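Low density lipoprotein receptor adapter protein 1 (Rattus norvegicus, PDB 3SO6) acts as a clathrin-associated sorting adaptor for LDL receptor endocytosis, its phosphotyrosine-binding domain recognising the NPXY internalization motif of the receptor tail. Local coordinates at residues K9-T14 and R31-A36; A27-I32 and T78-H83; F87-Q92 and H102-T107. One frame throughout, in Å; residues are numbered along the deposited sequence. Where two conformers were deposited one is given.

Contact 1: residues K9-T14 and R31-A36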
ATOM      1  N   LYS A   9      -8.704  -0.431  -8.251  1.00 14.54           N
ATOM      2  CA  LYS A   9      -9.823   0.364  -7.767  1.00 13.09           C
ATOM      3  C   LYS A   9      -9.582   0.642  -6.294  1.00 13.22           C
ATOM      4  O   LYS A   9      -9.147  -0.247  -5.566  1.00 15.56           O
ATOM      5  CB  LYS A   9     -11.122  -0.384  -7.959  1.00 15.41           C
ATOM      6  CG  LYS A   9     -11.512  -0.445  -9.410  1.00 18.72           C
ATOM      7  CD  LYS A   9     -12.757  -1.298  -9.588  1.00 26.15           C
ATOM      8  CE  LYS A   9     -13.051  -1.734 -11.049  1.00 31.01           C
ATOM      9  NZ  LYS A   9     -14.413  -2.314 -11.186  1.00 37.14           N
ATOM     10  N   TYR A  10      -9.783   1.897  -5.834  1.00 13.31           N
ATOM     11  CA  TYR A  10      -9.526   2.281  -4.446  1.00 13.57           C
ATOM     12  C   TYR A  10     -10.741   1.984  -3.589  1.00 11.90           C
ATOM     13  O   TYR A  10     -11.824   2.484  -3.832  1.00 14.78           O
ATOM     14  CB  TYR A  10      -9.254   3.777  -4.400  1.00 14.12           C
ATOM     15  CG  TYR A  10      -8.898   4.239  -2.981  1.00 14.77           C
ATOM     16  CD1 TYR A  10      -7.926   3.542  -2.161  1.00 13.92           C
ATOM     17  CD2 TYR A  10      -9.504   5.370  -2.432  1.00 15.61           C
ATOM     18  CE1 TYR A  10      -7.562   4.022  -0.929  1.00 16.22           C
ATOM     19  CE2 TYR A  10      -9.124   5.827  -1.149  1.00 17.89           C
ATOM     20  CZ  TYR A  10      -8.159   5.190  -0.400  1.00 13.51           C
ATOM     21  OH  TYR A  10      -7.758   5.652   0.825  1.00 19.27           O
ATOM     22  N   LEU A  11     -10.566   1.100  -2.604  1.00 12.59           N
ATOM     23  CA  LEU A  11     -11.678   0.814  -1.688  1.00 12.50           C
ATOM     24  C   LEU A  11     -11.851   1.865  -0.596  1.00 12.84           C
ATOM     25  O   LEU A  11     -13.002   2.179  -0.226  1.00 16.01           O
ATOM     26  CB  LEU A  11     -11.429  -0.563  -1.059  1.00 12.87           C
ATOM     27  CG  LEU A  11     -11.628  -1.808  -1.999  1.00 12.06           C
ATOM     28  CD1 LEU A  11     -10.894  -3.066  -1.469  1.00 12.46           C
ATOM     29  CD2 LEU A  11     -13.133  -2.147  -2.127  1.00 15.25           C
ATOM     30  N   GLY A  12     -10.768   2.418  -0.111  1.00 12.83           N
ATOM     31  CA  GLY A  12     -10.833   3.378   0.962  1.00 13.01           C
ATOM     32  C   GLY A  12      -9.753   3.116   2.015  1.00 10.05           C
ATOM     33  O   GLY A  12      -8.817   2.320   1.803  1.00 11.09           O
ATOM     34  N   MET A  13      -9.910   3.823   3.120  1.00 12.72           N
ATOM     35  CA  MET A  13      -8.923   3.777   4.205  1.00 13.73           C
ATOM     36  C   MET A  13      -9.610   3.694   5.540  1.00 11.66           C
ATOM     37  O   MET A  13     -10.768   4.099   5.706  1.00 15.50           O
ATOM     38  CB  MET A  13      -7.992   4.998   4.138  1.00 15.76           C
ATOM     39  CG  MET A  13      -8.645   6.348   4.280  1.00 24.03           C
ATOM     40  SD  MET A  13      -7.377   7.447   5.188  1.00 39.89           S
ATOM     41  CE  MET A  13      -7.565   6.229   6.644  1.00 19.25           C
ATOM     42  N   THR A  14      -8.854   3.187   6.482  1.00 12.90           N
ATOM     43  CA  THR A  14      -9.242   3.232   7.895  1.00 12.48           C
ATOM     44  C   THR A  14      -8.011   3.402   8.744  1.00 12.33           C
ATOM     45  O   THR A  14      -6.917   2.964   8.350  1.00 14.36           O
ATOM     46  CB  THR A  14     -10.009   1.915   8.230  1.00 14.68           C
ATOM     47  OG1 THR A  14     -10.619   2.061   9.515  1.00 17.56           O
ATOM     48  CG2 THR A  14      -9.085   0.712   8.202  1.00 14.49           C
ATOM     49  N   ARG A  31     -13.127  -3.804   7.490  1.00 12.00           N
ATOM     50  CA  ARG A  31     -13.880  -2.596   7.686  1.00 13.17           C
ATOM     51  C   ARG A  31     -13.998  -1.828   6.394  1.00 11.36           C
ATOM     52  O   ARG A  31     -15.106  -1.311   6.071  1.00 12.54           O
ATOM     53  CB  ARG A  31     -13.102  -1.651   8.671  1.00 15.87           C
ATOM     54  CG  ARG A  31     -13.114  -1.975  10.136  1.00 21.48           C
ATOM     55  CD  ARG A  31     -12.676  -0.820  11.025  1.00 22.74           C
ATOM     56  NE  ARG A  31     -11.241  -0.490  10.939  1.00 20.30           N
ATOM     57  CZ  ARG A  31     -10.239  -1.168  11.545  1.00 17.46           C
ATOM     58  NH1 ARG A  31     -10.444  -2.335  12.121  1.00 20.61           N
ATOM     59  NH2 ARG A  31      -9.000  -0.711  11.520  1.00 20.16           N
ATOM     60  N   ILE A  32     -12.866  -1.670   5.674  1.00 10.37           N
ATOM     61  CA  ILE A  32     -12.892  -0.850   4.476  1.00 10.83           C
ATOM     62  C   ILE A  32     -13.803  -1.523   3.442  1.00  9.94           C
ATOM     63  O   ILE A  32     -14.559  -0.827   2.765  1.00 10.83           O
ATOM     64  CB  ILE A  32     -11.426  -0.750   3.925  1.00  9.91           C
ATOM     65  CG1 ILE A  32     -10.532   0.072   4.864  1.00 11.83           C
ATOM     66  CG2 ILE A  32     -11.444  -0.156   2.530  1.00 12.47           C
ATOM     67  CD1 ILE A  32      -9.039  -0.112   4.539  1.00 12.30           C
ATOM     68  N   VAL A  33     -13.686  -2.813   3.255  1.00 10.18           N
ATOM     69  CA  VAL A  33     -14.546  -3.500   2.263  1.00 10.96           C
ATOM     70  C   VAL A  33     -16.042  -3.344   2.614  1.00  9.43           C
ATOM     71  O   VAL A  33     -16.847  -3.075   1.748  1.00 10.46           O
ATOM     72  CB  VAL A  33     -14.162  -5.020   2.149  1.00 10.46           C
ATOM     73  CG1 VAL A  33     -15.185  -5.760   1.425  1.00 12.97           C
ATOM     74  CG2 VAL A  33     -12.796  -5.167   1.482  1.00 13.22           C
ATOM     75  N   ALA A  34     -16.405  -3.491   3.891  1.00 10.56           N
ATOM     76  CA  ALA A  34     -17.834  -3.409   4.274  1.00 11.07           C
ATOM     77  C   ALA A  34     -18.312  -1.961   3.981  1.00  9.76           C
ATOM     78  O   ALA A  34     -19.429  -1.782   3.463  1.00 11.92           O
ATOM     79  CB  ALA A  34     -17.999  -3.829   5.738  1.00 12.71           C
ATOM     80  N   THR A  35     -17.491  -0.967   4.301  1.00 10.83           N
ATOM     81  CA  THR A  35     -17.900   0.468   4.012  1.00 13.00           C
ATOM     82  C   THR A  35     -18.065   0.699   2.531  1.00 11.58           C
ATOM     83  O   THR A  35     -19.041   1.292   2.099  1.00 14.77           O
ATOM     84  CB  THR A  35     -16.868   1.463   4.641  1.00 13.25           C
ATOM     85  OG1 THR A  35     -16.876   1.170   6.058  1.00 17.17           O
ATOM     86  CG2 THR A  35     -17.202   2.901   4.317  1.00 16.60           C
ATOM     87  N   ALA A  36     -17.187   0.113   1.706  1.00 12.33           N
ATOM     88  CA  ALA A  36     -17.269   0.361   0.270  1.00 11.59           C
ATOM     89  C   ALA A  36     -18.518  -0.319  -0.269  1.00 12.35           C
ATOM     90  O   ALA A  36     -19.222   0.248  -1.137  1.00 14.25           O
ATOM     91  CB  ALA A  36     -16.019  -0.214  -0.394  1.00 13.16           C
TER
HETATM   92  O   HOH W   1     -14.313   2.063   2.252  1.00 20.70           O
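With OG1 anti to the backbone N (chi1 -169°), Thr14 is left with CG2 in the crowded position between N and the carbonyl carbon; Arg31, bent at chi3 (-70°), crosses this side chain at about a right angle. NE of Arg31 donates to OG1 of Thr14 over 3.0 Å, almost straight at 171°, and the hydroxyl oxygen lies in the guanidinium plane. NH2 of the same arginine reaches Leu15 O, so two N-H groups of one side chain grip the strand. Beside this polar edge, Ile32 spreads over the strand: its CG1 meets Thr14 CG2 at 3.7 Å, and its CG2 packs on Leu11 CB at 3.6 Å. In the PTB domain this joins helix 22-38 to strand 4-16, across a classic beta bulge, Leu11 and Gly12 together opposing Ala103. Gly12 has backbone angles at which a CB would jam against the preceding carbonyl O, and Ile32 CD1 lies 3.7 Å from Gly12 O. Leu11 forks between two helix residues, CD1 running beside Val33 CG2 and CD2 touching Ala36 CB at 3.9 Å. One water donates to both Leu11 O (2.8 Å) and Ile32 O (2.9 Å), tying a strand carbonyl to a helix carbonyl.

Contact 2: residues A27-I32 and T78-H83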
ATOM      1  N   ALA A  27      -8.284  -6.880   9.953  1.00 10.85           N
ATOM      2  CA  ALA A  27      -9.462  -6.176  10.470  1.00 11.15           C
ATOM      3  C   ALA A  27      -9.713  -4.911   9.720  1.00 10.00           C
ATOM      4  O   ALA A  27     -10.862  -4.530   9.457  1.00 11.38           O
ATOM      5  CB  ALA A  27      -9.315  -5.921  11.965  1.00 11.91           C
ATOM      6  N   ALA A  28      -8.649  -4.235   9.280  1.00 10.59           N
ATOM      7  CA  ALA A  28      -8.789  -2.959   8.564  1.00 10.58           C
ATOM      8  C   ALA A  28      -9.473  -3.249   7.216  1.00 10.18           C
ATOM      9  O   ALA A  28     -10.339  -2.492   6.804  1.00 11.16           O
ATOM     10  CB  ALA A  28      -7.458  -2.293   8.310  1.00 11.66           C
ATOM     11  N   VAL A  29      -8.970  -4.252   6.516  1.00  9.78           N
ATOM     12  CA  VAL A  29      -9.505  -4.568   5.203  1.00  9.16           C
ATOM     13  C   VAL A  29     -10.978  -4.962   5.389  1.00 10.35           C
ATOM     14  O   VAL A  29     -11.814  -4.573   4.561  1.00 10.85           O
ATOM     15  CB  VAL A  29      -8.700  -5.699   4.483  1.00  9.80           C
ATOM     16  CG1 VAL A  29      -9.509  -6.299   3.259  1.00 10.81           C
ATOM     17  CG2 VAL A  29      -7.345  -5.162   4.037  1.00 11.52           C
ATOM     18  N   LYS A  30     -11.339  -5.723   6.442  1.00 10.57           N
ATOM     19  CA  LYS A  30     -12.732  -6.074   6.631  1.00 12.13           C
ATOM     20  C   LYS A  30     -13.593  -4.802   6.727  1.00 11.55           C
ATOM     21  O   LYS A  30     -14.678  -4.714   6.129  1.00 12.73           O
ATOM     22  CB  LYS A  30     -12.861  -6.985   7.913  1.00 14.22           C
ATOM     23  CG  LYS A  30     -14.274  -7.303   8.359  1.00 19.48           C
ATOM     24  CD  LYS A  30     -14.345  -8.045   9.755  1.00 26.38           C
ATOM     25  CE  LYS A  30     -15.638  -8.883   9.967  1.00 32.26           C
ATOM     26  NZ  LYS A  30     -15.642 -10.089   8.994  1.00 33.59           N
ATOM     27  N   ARG A  31     -13.127  -3.804   7.490  1.00 12.00           N
ATOM     28  CA  ARG A  31     -13.880  -2.596   7.686  1.00 13.17           C
ATOM     29  C   ARG A  31     -13.998  -1.828   6.394  1.00 11.36           C
ATOM     30  O   ARG A  31     -15.106  -1.311   6.071  1.00 12.54           O
ATOM     31  CB  ARG A  31     -13.102  -1.651   8.671  1.00 15.87           C
ATOM     32  CG  ARG A  31     -13.114  -1.975  10.136  1.00 21.48           C
ATOM     33  CD  ARG A  31     -12.676  -0.820  11.025  1.00 22.74           C
ATOM     34  NE  ARG A  31     -11.241  -0.490  10.939  1.00 20.30           N
ATOM     35  CZ  ARG A  31     -10.239  -1.168  11.545  1.00 17.46           C
ATOM     36  NH1 ARG A  31     -10.444  -2.335  12.121  1.00 20.61           N
ATOM     37  NH2 ARG A  31      -9.000  -0.711  11.520  1.00 20.16           N
ATOM     38  N   ILE A  32     -12.866  -1.670   5.674  1.00 10.37           N
ATOM     39  CA  ILE A  32     -12.892  -0.850   4.476  1.00 10.83           C
ATOM     40  C   ILE A  32     -13.803  -1.523   3.442  1.00  9.94           C
ATOM     41  O   ILE A  32     -14.559  -0.827   2.765  1.00 10.83           O
ATOM     42  CB  ILE A  32     -11.426  -0.750   3.925  1.00  9.91           C
ATOM     43  CG1 ILE A  32     -10.532   0.072   4.864  1.00 11.83           C
ATOM     44  CG2 ILE A  32     -11.444  -0.156   2.530  1.00 12.47           C
ATOM     45  CD1 ILE A  32      -9.039  -0.112   4.539  1.00 12.30           C
ATOM     46  N   THR A  78       0.039  -6.150   2.316  1.00  8.79           N
ATOM     47  CA  THR A  78      -0.670  -7.436   2.369  1.00  9.09           C
ATOM     48  C   THR A  78      -1.487  -7.734   1.115  1.00  8.06           C
ATOM     49  O   THR A  78      -2.116  -6.825   0.591  1.00  9.60           O
ATOM     50  CB  THR A  78      -1.595  -7.466   3.629  1.00 10.40           C
ATOM     51  OG1 THR A  78      -2.288  -8.698   3.709  1.00 13.28           O
ATOM     52  CG2 THR A  78      -2.683  -6.345   3.610  1.00 13.80           C
ATOM     53  N   ALA A  79      -1.493  -9.003   0.711  1.00 10.10           N
ATOM     54  CA  ALA A  79      -2.536  -9.530  -0.098  1.00 10.61           C
ATOM     55  C   ALA A  79      -3.460 -10.225   0.933  1.00 10.62           C
ATOM     56  O   ALA A  79      -3.046 -11.229   1.559  1.00 12.88           O
ATOM     57  CB  ALA A  79      -1.987 -10.496  -1.107  1.00 11.57           C
ATOM     58  N   ASP A  80      -4.644  -9.682   1.164  1.00 11.67           N
ATOM     59  CA  ASP A  80      -5.491 -10.156   2.320  1.00 12.59           C
ATOM     60  C   ASP A  80      -5.920 -11.618   2.177  1.00 12.67           C
ATOM     61  O   ASP A  80      -6.150 -12.105   1.066  1.00 13.40           O
ATOM     62  CB  ASP A  80      -6.722  -9.211   2.409  1.00 11.92           C
ATOM     63  CG  ASP A  80      -7.466  -9.369   3.695  1.00 13.25           C
ATOM     64  OD1 ASP A  80      -6.889  -9.085   4.745  1.00 13.88           O
ATOM     65  OD2 ASP A  80      -8.653  -9.770   3.664  1.00 14.08           O
ATOM     66  N   LYS A  81      -5.989 -12.329   3.313  1.00 12.55           N
ATOM     67  CA  LYS A  81      -6.441 -13.739   3.266  1.00 13.93           C
ATOM     68  C   LYS A  81      -7.923 -13.867   2.983  1.00 15.11           C
ATOM     69  O   LYS A  81      -8.326 -14.603   2.073  1.00 16.66           O
ATOM     70  CB  LYS A  81      -6.161 -14.396   4.613  1.00 15.95           C
ATOM     71  CG  LYS A  81      -6.505 -15.896   4.655  1.00 18.41           C
ATOM     72  CD  LYS A  81      -6.242 -16.457   6.065  1.00 23.47           C
ATOM     73  CE  LYS A  81      -6.773 -17.885   6.162  1.00 28.98           C
ATOM     74  NZ  LYS A  81      -6.665 -18.371   7.598  1.00 35.06           N
ATOM     75  N   MET A  82      -8.772 -13.216   3.783  0.50 14.29           N
ATOM     76  CA  MET A  82     -10.213 -13.373   3.613  0.50 14.68           C
ATOM     77  C   MET A  82     -10.665 -12.747   2.295  0.50 13.33           C
ATOM     78  O   MET A  82     -11.407 -13.366   1.514  0.50 13.50           O
ATOM     79  CB  MET A  82     -10.943 -12.711   4.787  0.50 16.99           C
ATOM     80  CG  MET A  82     -12.437 -12.589   4.575  0.50 18.44           C
ATOM     81  SD  MET A  82     -13.355 -12.456   6.094  0.50 27.22           S
ATOM     82  CE  MET A  82     -13.159 -14.140   6.609  0.50 21.17           C
ATOM     83  N   HIS A  83     -10.282 -11.501   2.065  1.00 12.56           N
ATOM     84  CA  HIS A  83     -10.773 -10.734   0.889  1.00 11.61           C
ATOM     85  C   HIS A  83      -9.625 -10.799  -0.101  1.00 11.76           C
ATOM     86  O   HIS A  83      -8.782  -9.881  -0.176  1.00 11.48           O
ATOM     87  CB  HIS A  83     -11.111  -9.306   1.304  1.00 12.82           C
ATOM     88  CG  HIS A  83     -12.266  -9.243   2.242  1.00 14.01           C
ATOM     89  ND1 HIS A  83     -13.582  -9.414   1.811  1.00 18.91           N
ATOM     90  CD2 HIS A  83     -12.330  -9.043   3.587  1.00 18.32           C
ATOM     91  CE1 HIS A  83     -14.397  -9.328   2.859  1.00 19.31           C
ATOM     92  NE2 HIS A  83     -13.659  -9.168   3.948  1.00 19.23           N
TER
HETATM   93  O   HOH W   2     -15.381  -9.440   6.153  1.00 31.12           O
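Thr78 and Ala79 end strand 74-79, an edge strand of the PTB-domain sheet, which pairs antiparallel with the bound receptor peptide; Thr78 OG1 also bonds to a polar side chain of that peptide. The chain then leaves the sheet and turns alongside helix 22-38. Asp80, its CG anti to the backbone N (chi1 -167°), meets Val29 tip to tip: OD2 lies 3.6 Å from Val29 CG1, and OD1 is 3.8 Å from Val29 CB. The buried carboxylate thus rests against a hydrocarbon surface, while OD2 accepts the backbone N-H of His83 through its anti lone pair at 2.9 Å, an Asx motif that fixes the turn. Met82 follows, laying CG over one face of the His83 ring, and its SD comes within 4.4 Å of Lys30 NZ. His83 closes the segment with CG anti to the carbonyl carbon (chi1 -66°), bringing CB and CD2 each to 3.9 Å from Val29 CG1. That one methyl thus rests against both the Asp80 carboxylate and the root of the imidazole side chain. Farther out, a water at the ring edge, in its plane, lies 2.8 Å from His83 NE2 and accepts from Lys30 NZ at 2.9 Å.

Contact 3: residues F87-Q92 and H102-T107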
ATOM      1  N   PHE A  87      -5.401  -5.859  -2.168  1.00  8.86           N
ATOM      2  CA  PHE A  87      -4.063  -5.466  -1.738  1.00  9.04           C
ATOM      3  C   PHE A  87      -4.210  -4.256  -0.789  1.00  8.01           C
ATOM      4  O   PHE A  87      -5.017  -3.342  -1.090  1.00  9.58           O
ATOM      5  CB  PHE A  87      -3.269  -5.053  -2.974  1.00 10.02           C
ATOM      6  CG  PHE A  87      -2.041  -4.236  -2.590  1.00  9.40           C
ATOM      7  CD1 PHE A  87      -0.919  -4.846  -1.993  1.00  9.65           C
ATOM      8  CD2 PHE A  87      -2.020  -2.843  -2.775  1.00 10.99           C
ATOM      9  CE1 PHE A  87       0.182  -4.090  -1.583  1.00 11.76           C
ATOM     10  CE2 PHE A  87      -0.955  -2.098  -2.284  1.00 12.80           C
ATOM     11  CZ  PHE A  87       0.146  -2.703  -1.722  1.00 13.88           C
ATOM     12  N   ALA A  88      -3.440  -4.226   0.291  1.00  7.83           N
ATOM     13  CA  ALA A  88      -3.499  -3.056   1.162  1.00  8.56           C
ATOM     14  C   ALA A  88      -2.104  -2.748   1.679  1.00  8.58           C
ATOM     15  O   ALA A  88      -1.214  -3.639   1.820  1.00  9.45           O
ATOM     16  CB  ALA A  88      -4.516  -3.247   2.328  1.00  9.26           C
ATOM     17  N   TYR A  89      -1.913  -1.498   2.038  1.00 10.11           N
ATOM     18  CA  TYR A  89      -0.697  -1.106   2.800  1.00 10.16           C
ATOM     19  C   TYR A  89      -1.030  -0.329   4.013  1.00  9.71           C
ATOM     20  O   TYR A  89      -2.157   0.242   4.090  1.00 11.09           O
ATOM     21  CB  TYR A  89       0.330  -0.396   1.893  1.00 12.08           C
ATOM     22  CG  TYR A  89      -0.085   0.971   1.407  1.00 11.85           C
ATOM     23  CD1 TYR A  89       0.072   2.082   2.249  1.00 13.42           C
ATOM     24  CD2 TYR A  89      -0.724   1.157   0.179  1.00 13.50           C
ATOM     25  CE1 TYR A  89      -0.337   3.329   1.879  1.00 14.57           C
ATOM     26  CE2 TYR A  89      -1.136   2.481  -0.254  1.00 14.54           C
ATOM     27  CZ  TYR A  89      -0.921   3.534   0.638  1.00 14.43           C
ATOM     28  OH  TYR A  89      -1.345   4.794   0.260  1.00 18.14           O
ATOM     29  N   ILE A  90      -0.127  -0.287   4.983  1.00 10.82           N
ATOM     30  CA  ILE A  90      -0.291   0.604   6.151  1.00 10.56           C
ATOM     31  C   ILE A  90       0.830   1.673   5.978  1.00 11.53           C
ATOM     32  O   ILE A  90       2.015   1.293   5.751  1.00 11.76           O
ATOM     33  CB  ILE A  90      -0.168  -0.140   7.470  1.00 11.86           C
ATOM     34  CG1 ILE A  90      -1.295  -1.199   7.567  1.00 13.65           C
ATOM     35  CG2 ILE A  90      -0.265   0.805   8.636  1.00 14.51           C
ATOM     36  CD1 ILE A  90      -1.207  -2.146   8.771  1.00 14.34           C
ATOM     37  N   ALA A  91       0.499   2.959   6.194  1.00 12.43           N
ATOM     38  CA  ALA A  91       1.522   3.963   6.193  1.00 12.76           C
ATOM     39  C   ALA A  91       1.183   5.024   7.189  1.00 13.04           C
ATOM     40  O   ALA A  91       0.006   5.374   7.361  1.00 15.88           O
ATOM     41  CB  ALA A  91       1.617   4.602   4.810  1.00 13.33           C
ATOM     42  N   GLN A  92       2.226   5.562   7.810  1.00 14.21           N
ATOM     43  CA  GLN A  92       2.040   6.656   8.729  1.00 16.09           C
ATOM     44  C   GLN A  92       1.760   7.903   7.859  1.00 16.52           C
ATOM     45  O   GLN A  92       2.346   8.104   6.782  1.00 18.40           O
ATOM     46  CB  GLN A  92       3.357   6.916   9.514  1.00 16.37           C
ATOM     47  CG  GLN A  92       3.242   8.010  10.578  1.00 18.33           C
ATOM     48  CD  GLN A  92       4.268   7.808  11.685  1.00 22.79           C
ATOM     49  OE1 GLN A  92       5.467   7.657  11.421  1.00 25.89           O
ATOM     50  NE2 GLN A  92       3.805   7.913  12.968  1.00 24.47           N
ATOM     51  N   HIS A 102      -4.669   1.640   3.666  1.00 10.78           N
ATOM     52  CA  HIS A 102      -5.307   1.943   2.400  1.00 10.95           C
ATOM     53  C   HIS A 102      -5.463   0.661   1.558  1.00 10.49           C
ATOM     54  O   HIS A 102      -4.498  -0.107   1.411  1.00 11.71           O
ATOM     55  CB  HIS A 102      -4.488   2.939   1.562  1.00 12.84           C
ATOM     56  CG  HIS A 102      -4.387   4.300   2.188  1.00 13.08           C
ATOM     57  ND1 HIS A 102      -5.165   5.367   1.801  1.00 17.01           N
ATOM     58  CD2 HIS A 102      -3.611   4.750   3.213  1.00 17.87           C
ATOM     59  CE1 HIS A 102      -4.836   6.433   2.512  1.00 16.10           C
ATOM     60  NE2 HIS A 102      -3.926   6.084   3.410  1.00 18.62           N
ATOM     61  N   ALA A 103      -6.705   0.367   1.101  1.00  9.80           N
ATOM     62  CA  ALA A 103      -7.007  -0.883   0.449  1.00  9.00           C
ATOM     63  C   ALA A 103      -7.475  -0.693  -0.983  1.00  9.09           C
ATOM     64  O   ALA A 103      -8.187   0.281  -1.281  1.00 10.75           O
ATOM     65  CB  ALA A 103      -8.027  -1.683   1.253  1.00 11.07           C
ATOM     66  N   PHE A 104      -7.047  -1.633  -1.848  1.00  9.50           N
ATOM     67  CA  PHE A 104      -7.319  -1.562  -3.255  1.00  9.98           C
ATOM     68  C   PHE A 104      -7.859  -2.893  -3.726  1.00  9.23           C
ATOM     69  O   PHE A 104      -7.362  -3.981  -3.360  1.00 10.68           O
ATOM     70  CB  PHE A 104      -6.002  -1.264  -4.027  1.00  9.42           C
ATOM     71  CG  PHE A 104      -5.347   0.007  -3.551  1.00 11.39           C
ATOM     72  CD1 PHE A 104      -4.582   0.029  -2.387  1.00 12.81           C
ATOM     73  CD2 PHE A 104      -5.573   1.241  -4.267  1.00 11.54           C
ATOM     74  CE1 PHE A 104      -4.040   1.265  -1.941  1.00 11.92           C
ATOM     75  CE2 PHE A 104      -5.020   2.439  -3.802  1.00 14.04           C
ATOM     76  CZ  PHE A 104      -4.286   2.423  -2.624  1.00 13.62           C
ATOM     77  N   LEU A 105      -8.877  -2.832  -4.578  1.00 11.01           N
ATOM     78  CA  LEU A 105      -9.498  -4.024  -5.126  1.00 11.43           C
ATOM     79  C   LEU A 105      -8.847  -4.318  -6.504  1.00 12.76           C
ATOM     80  O   LEU A 105      -8.732  -3.411  -7.373  1.00 13.45           O
ATOM     81  CB  LEU A 105     -10.973  -3.762  -5.356  1.00 12.01           C
ATOM     82  CG  LEU A 105     -11.720  -4.966  -5.919  1.00 14.25           C
ATOM     83  CD1 LEU A 105     -11.893  -6.114  -4.918  1.00 14.01           C
ATOM     84  CD2 LEU A 105     -13.167  -4.521  -6.260  1.00 17.05           C
ATOM     85  N   CYS A 106      -8.379  -5.563  -6.640  1.00 12.71           N
ATOM     86  CA  CYS A 106      -7.757  -6.046  -7.866  1.00 12.53           C
ATOM     87  C   CYS A 106      -8.813  -6.890  -8.572  1.00 14.68           C
ATOM     88  O   CYS A 106      -9.787  -7.370  -7.987  1.00 15.72           O
ATOM     89  CB  CYS A 106      -6.512  -6.871  -7.538  1.00 13.62           C
ATOM     90  SG  CYS A 106      -5.334  -5.941  -6.491  1.00 13.37           S
ATOM     91  N   THR A 107      -8.563  -7.191  -9.828  1.00 16.81           N
ATOM     92  CA  THR A 107      -9.460  -8.126 -10.551  1.00 18.59           C
ATOM     93  C   THR A 107      -9.421  -9.541 -10.070  1.00 19.04           C
ATOM     94  O   THR A 107     -10.462 -10.283 -10.170  1.00 21.80           O
ATOM     95  CB  THR A 107      -9.190  -8.085 -12.090  1.00 20.27           C
ATOM     96  OG1 THR A 107      -7.774  -8.257 -12.274  1.00 24.22           O
ATOM     97  CG2 THR A 107      -9.508  -6.706 -12.595  1.00 21.80           C
TER
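Tyr89 lays one face of its ring over CB of His102, a CH-pi contact with CB 4.1 Å from the ring centroid. Its chi1 of 69° wedges CG over the backbone, flanked by N and C, and carries OH over one face of the imidazole, 3.6 Å from His102 CG. The two planes lie 19° from parallel, displaced along each other with little overlap. These residues belong to the antiparallel hairpin of strands 86-92 and 99-105 in the PTB-domain sheet, where Phe87-Phe104 and Tyr89-His102 are hydrogen-bonded pairs flanking the non-hydrogen-bonded pair Ala88-Ala103. Tyr89 CE2 meets the edge of the Phe104 ring, 3.6 Å from CE1. An alanine at Tyr89 would probably loosen this aromatic row, removing the ring that covers His102 CB and abuts Phe104. The imidazole is held at both nitrogens, NE2 by Glu100 of its own strand and ND1 by Tyr10 OH of the neighbouring strand, which may fix its rotation. Phe87 runs alongside Phe104 and also packs on Val115 and Val119 of helix 109-131. Phe87 O accepts from Phe104 N at 2.8 Å, almost in line with the C=O bond, and lies in the Phe104 ring plane, 3.6 Å from Phe104 CD1.

In the fold
From the N terminus, contact 1 closes first, folding helix 22-38 back onto strand 4-16 across a 16-residue connection. Contact 2 starts on the same helix, sharing Arg31 and Ile32 with contact 1, and closes a much longer excursion through strands 44-51, 54-59 and 65-70 before strand 74-79 and its following turn reach the helix. Contact 3 comes later in series, a short hairpin closure inside the sheet. The loops of contacts 1 and 2 therefore overlap only at the helix, while that of contact 3 stands apart. Strand 99-105 pairs with strand 4-16, and strand 86-92 with strand 74-79, so the hairpin bridges the other two contacts; Ala88 and Ala103 touch Val29 and Ile32, respectively.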